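Local coordinates for AB hydrolase-1 domain-containing protein (Streptococcus mutans, PDB 4L9A) that is an alpha/beta hydrolase, probably a carboxylesterase that cleaves ester bonds, at residues A[23-35]-A[95-107]. Numbering follows the deposited sequence.
Sequences KEMVNTLLGPIYT and DWVNAILMIFEHF
Thr28 and Ala99 bring the backbones to 5.5 Å between their CA atoms, where the hairpin of strands 23-26 and 33-35 lies over helix 95-106; the helix axis runs 45° from strand 33-35. Ala99 suits this close approach because its CB, all the side chain it has, rests 3.8 Å from Thr28 CB. Thr28 OG1 faces its own type I turn instead, where it accepts from Leu30 N in an ST turn and donates to an in-plane lone pair of Gly31 O. The selenium of Met102, a selenomethionine, lies 3.9 Å from Thr28 CA, and its CE touches Asn27 O. Leu30 sends CD1 to the edge of the Trp96 ring, 3.9 Å from CE3. Branched Ile103 reaches residues of both strands: CD1 meets Ile33 CG2 at 3.7 Å, CG2 faces Thr35 CG2 tip to tip, and CG1 touches Val26 CG1.

Val26 CG1, anti to the backbone N (chi1 180°), also lies over one face of the His106 imidazole in a CH-pi contact, 4.2 Å from the ring centroid. Glu24, its chain extended, and His106 approach from opposite directions, and His106 NE2 donates to Glu24 OE2 over 2.6 Å. The bond is bent, 142° at the hydrogen, and meets OE2 from above the carboxylate plane. Glu24's negative charge would tend to favour a protonated His106, an effect solvent probably weakens. Apolar packing thus seats the edge hairpin of the alpha/beta hydrolase sheet on the helix, and one polar bond adds a tie between strand 23-26 and segment 95-107.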
loop_
_atom_site.group_PDB
_atom_site.type_symbol
_atom_site.label_atom_id
_atom_site.label_comp_id
_atom_site.label_asym_id
_atom_site.label_seq_id
_atom_site.Cartn_x
_atom_site.Cartn_y
_atom_site.Cartn_z
ATOM N N LYS A 23 -15.571 9.098 -5.488
ATOM C CA LYS A 23 -15.552 8.566 -4.135
ATOM C C LYS A 23 -16.778 7.684 -3.928
ATOM O O LYS A 23 -17.886 8.053 -4.314
ATOM C CB LYS A 23 -15.558 9.719 -3.126
ATOM C CG LYS A 23 -14.460 10.754 -3.378
ATOM C CD LYS A 23 -14.545 11.923 -2.408
ATOM C CE LYS A 23 -13.454 12.952 -2.682
ATOM N NZ LYS A 23 -13.578 14.137 -1.781
ATOM N N GLU A 24 -16.584 6.516 -3.328
ATOM C CA GLU A 24 -17.703 5.623 -3.053
ATOM C C GLU A 24 -17.433 4.697 -1.879
ATOM O O GLU A 24 -16.374 4.048 -1.811
ATOM C CB GLU A 24 -18.048 4.794 -4.295
ATOM C CG GLU A 24 -19.219 3.828 -4.109
ATOM C CD GLU A 24 -19.504 3.007 -5.362
ATOM O OE1 GLU A 24 -18.871 3.268 -6.408
ATOM O OE2 GLU A 24 -20.353 2.094 -5.298
HETATM N N MSE A 25 -18.389 4.644 -0.953
HETATM C CA MSE A 25 -18.389 3.623 0.090
HETATM C C MSE A 25 -18.944 2.349 -0.518
HETATM O O MSE A 25 -20.120 2.288 -0.844
HETATM C CB MSE A 25 -19.269 4.036 1.278
HETATM C CG MSE A 25 -18.714 5.163 2.126
HETATM SE SE MSE A 25 -17.051 4.672 3.080
HETATM C CE MSE A 25 -17.521 5.411 4.850
ATOM N N VAL A 26 -18.096 1.335 -0.684
ATOM C CA VAL A 26 -18.547 0.064 -1.238
ATOM C C VAL A 26 -18.875 -0.905 -0.105
ATOM O O VAL A 26 -18.121 -1.014 0.858
ATOM C CB VAL A 26 -17.454 -0.561 -2.137
ATOM C CG1 VAL A 26 -17.930 -1.889 -2.710
ATOM C CG2 VAL A 26 -17.085 0.410 -3.238
ATOM N N ASN A 27 -19.991 -1.611 -0.217
ATOM C CA ASN A 27 -20.382 -2.550 0.831
ATOM C C ASN A 27 -19.563 -3.837 0.821
ATOM O O ASN A 27 -19.292 -4.393 -0.243
ATOM C CB ASN A 27 -21.869 -2.879 0.729
ATOM C CG ASN A 27 -22.747 -1.713 1.140
ATOM O OD1 ASN A 27 -22.412 -0.963 2.062
ATOM N ND2 ASN A 27 -23.878 -1.554 0.454
ATOM N N THR A 28 -19.156 -4.294 2.004
ATOM C CA THR A 28 -18.467 -5.587 2.135
ATOM C C THR A 28 -18.906 -6.312 3.399
ATOM O O THR A 28 -19.620 -5.749 4.226
ATOM C CB THR A 28 -16.922 -5.447 2.209
ATOM O OG1 THR A 28 -16.530 -5.044 3.531
ATOM C CG2 THR A 28 -16.403 -4.448 1.184
ATOM N N LEU A 29 -18.455 -7.553 3.561
ATOM C CA LEU A 29 -18.722 -8.284 4.792
ATOM C C LEU A 29 -18.112 -7.578 6.007
ATOM O O LEU A 29 -18.571 -7.788 7.129
ATOM C CB LEU A 29 -18.227 -9.733 4.699
ATOM C CG LEU A 29 -18.945 -10.609 3.677
ATOM C CD1 LEU A 29 -18.438 -12.061 3.692
ATOM C CD2 LEU A 29 -20.422 -10.585 3.924
ATOM N N LEU A 30 -17.085 -6.754 5.775
ATOM C CA LEU A 30 -16.444 -5.980 6.843
ATOM C C LEU A 30 -17.089 -4.604 7.041
ATOM O O LEU A 30 -16.565 -3.753 7.782
ATOM C CB LEU A 30 -14.953 -5.783 6.557
ATOM C CG LEU A 30 -14.135 -7.063 6.507
ATOM C CD1 LEU A 30 -12.672 -6.753 6.140
ATOM C CD2 LEU A 30 -14.243 -7.773 7.853
ATOM N N GLY A 31 -18.229 -4.397 6.393
ATOM C CA GLY A 31 -18.892 -3.103 6.451
ATOM C C GLY A 31 -18.365 -2.231 5.326
ATOM O O GLY A 31 -17.593 -2.700 4.485
ATOM N N PRO A 32 -18.782 -0.962 5.295
ATOM C CA PRO A 32 -18.444 -0.133 4.140
ATOM C C PRO A 32 -16.960 0.161 4.060
ATOM O O PRO A 32 -16.276 0.318 5.084
ATOM C CB PRO A 32 -19.244 1.159 4.381
ATOM C CG PRO A 32 -20.415 0.714 5.262
ATOM C CD PRO A 32 -19.797 -0.327 6.166
ATOM N N ILE A 33 -16.458 0.216 2.834
ATOM C CA ILE A 33 -15.039 0.511 2.624
ATOM C C ILE A 33 -14.941 1.694 1.671
ATOM O O ILE A 33 -15.552 1.691 0.620
ATOM C CB ILE A 33 -14.301 -0.702 2.054
ATOM C CG1 ILE A 33 -14.374 -1.871 3.041
ATOM C CG2 ILE A 33 -12.823 -0.356 1.735
ATOM C CD1 ILE A 33 -13.511 -1.665 4.332
ATOM N N TYR A 34 -14.175 2.705 2.053
ATOM C CA TYR A 34 -13.974 3.877 1.212
ATOM C C TYR A 34 -13.061 3.601 0.015
ATOM O O TYR A 34 -11.935 3.091 0.157
ATOM C CB TYR A 34 -13.398 5.002 2.056
ATOM C CG TYR A 34 -13.159 6.312 1.336
ATOM C CD1 TYR A 34 -14.188 7.239 1.193
ATOM C CD2 TYR A 34 -11.893 6.645 0.853
ATOM C CE1 TYR A 34 -13.976 8.446 0.567
ATOM C CE2 TYR A 34 -11.665 7.865 0.227
ATOM C CZ TYR A 34 -12.715 8.758 0.087
ATOM O OH TYR A 34 -12.514 9.968 -0.533
ATOM N N THR A 35 -13.554 3.949 -1.164
ATOM C CA THR A 35 -12.786 3.799 -2.393
ATOM C C THR A 35 -12.816 5.073 -3.216
ATOM O O THR A 35 -13.747 5.877 -3.095
ATOM C CB THR A 35 -13.348 2.675 -3.282
ATOM O OG1 THR A 35 -14.650 3.038 -3.741
ATOM C CG2 THR A 35 -13.438 1.350 -2.520
ATOM N N ASP A 95 -10.183 -12.270 5.457
ATOM C CA ASP A 95 -11.402 -11.460 5.470
ATOM C C ASP A 95 -11.176 -10.169 4.689
ATOM O O ASP A 95 -11.995 -9.776 3.852
ATOM C CB ASP A 95 -11.862 -11.177 6.911
ATOM C CG ASP A 95 -12.205 -12.454 7.679
ATOM O OD1 ASP A 95 -13.021 -13.257 7.178
ATOM O OD2 ASP A 95 -11.650 -12.666 8.780
ATOM N N TRP A 96 -10.041 -9.527 4.948
ATOM C CA TRP A 96 -9.719 -8.276 4.276
ATOM C C TRP A 96 -9.509 -8.528 2.778
ATOM O O TRP A 96 -10.001 -7.769 1.945
ATOM C CB TRP A 96 -8.513 -7.626 4.944
ATOM C CG TRP A 96 -7.966 -6.392 4.296
ATOM C CD1 TRP A 96 -6.653 -6.134 4.030
ATOM C CD2 TRP A 96 -8.702 -5.235 3.855
ATOM N NE1 TRP A 96 -6.523 -4.892 3.458
ATOM C CE2 TRP A 96 -7.758 -4.326 3.334
ATOM C CE3 TRP A 96 -10.057 -4.890 3.852
ATOM C CZ2 TRP A 96 -8.135 -3.089 2.807
ATOM C CZ3 TRP A 96 -10.427 -3.666 3.318
ATOM C CH2 TRP A 96 -9.466 -2.774 2.812
ATOM N N VAL A 97 -8.813 -9.614 2.435
ATOM C CA VAL A 97 -8.662 -10.000 1.032
ATOM C C VAL A 97 -10.014 -10.271 0.334
ATOM O O VAL A 97 -10.217 -9.851 -0.808
ATOM C CB VAL A 97 -7.719 -11.218 0.869
ATOM C CG1 VAL A 97 -7.773 -11.766 -0.560
ATOM C CG2 VAL A 97 -6.288 -10.823 1.214
ATOM N N ASN A 98 -10.924 -10.978 1.008
ATOM C CA ASN A 98 -12.265 -11.197 0.460
ATOM C C ASN A 98 -13.018 -9.885 0.247
ATOM O O ASN A 98 -13.722 -9.726 -0.742
ATOM C CB ASN A 98 -13.086 -12.188 1.315
ATOM C CG ASN A 98 -12.591 -13.622 1.170
ATOM O OD1 ASN A 98 -11.877 -13.936 0.220
ATOM N ND2 ASN A 98 -12.963 -14.494 2.108
ATOM N N ALA A 99 -12.849 -8.934 1.160
ATOM C CA ALA A 99 -13.505 -7.635 1.004
ATOM C C ALA A 99 -12.946 -6.910 -0.220
ATOM O O ALA A 99 -13.692 -6.345 -1.011
ATOM C CB ALA A 99 -13.325 -6.791 2.249
ATOM N N ILE A 100 -11.626 -6.940 -0.388
ATOM C CA ILE A 100 -11.013 -6.301 -1.549
ATOM C C ILE A 100 -11.484 -6.932 -2.856
ATOM O O ILE A 100 -11.797 -6.222 -3.810
ATOM C CB ILE A 100 -9.469 -6.301 -1.464
ATOM C CG1 ILE A 100 -9.025 -5.453 -0.272
ATOM C CG2 ILE A 100 -8.854 -5.778 -2.760
ATOM C CD1 ILE A 100 -7.527 -5.546 0.058
ATOM N N LEU A 101 -11.546 -8.261 -2.899
ATOM C CA LEU A 101 -12.056 -8.954 -4.088
ATOM C C LEU A 101 -13.512 -8.611 -4.439
ATOM O O LEU A 101 -13.888 -8.578 -5.613
ATOM C CB LEU A 101 -11.890 -10.467 -3.942
ATOM C CG LEU A 101 -10.433 -10.935 -3.928
ATOM C CD1 LEU A 101 -10.372 -12.387 -3.467
ATOM C CD2 LEU A 101 -9.796 -10.764 -5.309
HETATM N N MSE A 102 -14.331 -8.377 -3.422
HETATM C CA MSE A 102 -15.694 -7.916 -3.640
HETATM C C MSE A 102 -15.661 -6.543 -4.283
HETATM O O MSE A 102 -16.462 -6.230 -5.171
HETATM C CB MSE A 102 -16.419 -7.792 -2.316
HETATM C CG MSE A 102 -17.121 -9.027 -1.857
HETATM SE SE MSE A 102 -18.480 -8.432 -0.595
HETATM C CE MSE A 102 -19.509 -7.283 -1.804
ATOM N N ILE A 103 -14.749 -5.712 -3.801
ATOM C CA ILE A 103 -14.564 -4.386 -4.367
ATOM C C ILE A 103 -14.108 -4.512 -5.818
ATOM O O ILE A 103 -14.590 -3.787 -6.683
ATOM C CB ILE A 103 -13.588 -3.538 -3.523
ATOM C CG1 ILE A 103 -14.178 -3.305 -2.127
ATOM C CG2 ILE A 103 -13.303 -2.207 -4.204
ATOM C CD1 ILE A 103 -13.258 -2.581 -1.142
ATOM N N PHE A 104 -13.202 -5.452 -6.099
ATOM C CA PHE A 104 -12.784 -5.668 -7.480
ATOM C C PHE A 104 -14.007 -5.977 -8.351
ATOM O O PHE A 104 -14.159 -5.423 -9.437
ATOM C CB PHE A 104 -11.770 -6.815 -7.606
ATOM C CG PHE A 104 -10.328 -6.394 -7.406
ATOM C CD1 PHE A 104 -9.998 -5.371 -6.529
ATOM C CD2 PHE A 104 -9.305 -7.024 -8.110
ATOM C CE1 PHE A 104 -8.676 -4.983 -6.347
ATOM C CE2 PHE A 104 -7.982 -6.638 -7.936
ATOM C CZ PHE A 104 -7.668 -5.615 -7.050
ATOM N N GLU A 105 -14.866 -6.873 -7.873
ATOM C CA GLU A 105 -16.029 -7.309 -8.657
ATOM C C GLU A 105 -17.055 -6.192 -8.846
ATOM O O GLU A 105 -17.887 -6.246 -9.748
ATOM C CB GLU A 105 -16.701 -8.529 -8.016
ATOM C CG GLU A 105 -15.786 -9.738 -7.875
ATOM C CD GLU A 105 -15.095 -10.111 -9.177
ATOM O OE1 GLU A 105 -15.806 -10.352 -10.180
ATOM O OE2 GLU A 105 -13.842 -10.156 -9.194
ATOM N N HIS A 106 -16.985 -5.184 -7.988
ATOM C CA HIS A 106 -17.895 -4.050 -8.045
ATOM C C HIS A 106 -17.636 -3.162 -9.262
ATOM O O HIS A 106 -18.542 -2.470 -9.727
ATOM C CB HIS A 106 -17.771 -3.235 -6.758
ATOM C CG HIS A 106 -18.780 -2.135 -6.621
ATOM N ND1 HIS A 106 -20.111 -2.373 -6.344
ATOM C CD2 HIS A 106 -18.643 -0.788 -6.681
ATOM C CE1 HIS A 106 -20.751 -1.220 -6.253
ATOM N NE2 HIS A 106 -19.883 -0.243 -6.445
ATOM N N PHE A 107 -16.409 -3.184 -9.784
ATOM C CA PHE A 107 -16.049 -2.324 -10.920
ATOM C C PHE A 107 -15.753 -3.089 -12.209
ATOM O O PHE A 107 -15.604 -4.311 -12.191
ATOM C CB PHE A 107 -14.871 -1.420 -10.565
ATOM C CG PHE A 107 -15.151 -0.478 -9.437
ATOM C CD1 PHE A 107 -15.913 0.663 -9.646
ATOM C CD2 PHE A 107 -14.655 -0.724 -8.170
ATOM C CE1 PHE A 107 -16.176 1.544 -8.604
ATOM C CE2 PHE A 107 -14.914 0.150 -7.123
ATOM C CZ PHE A 107 -15.690 1.286 -7.345
#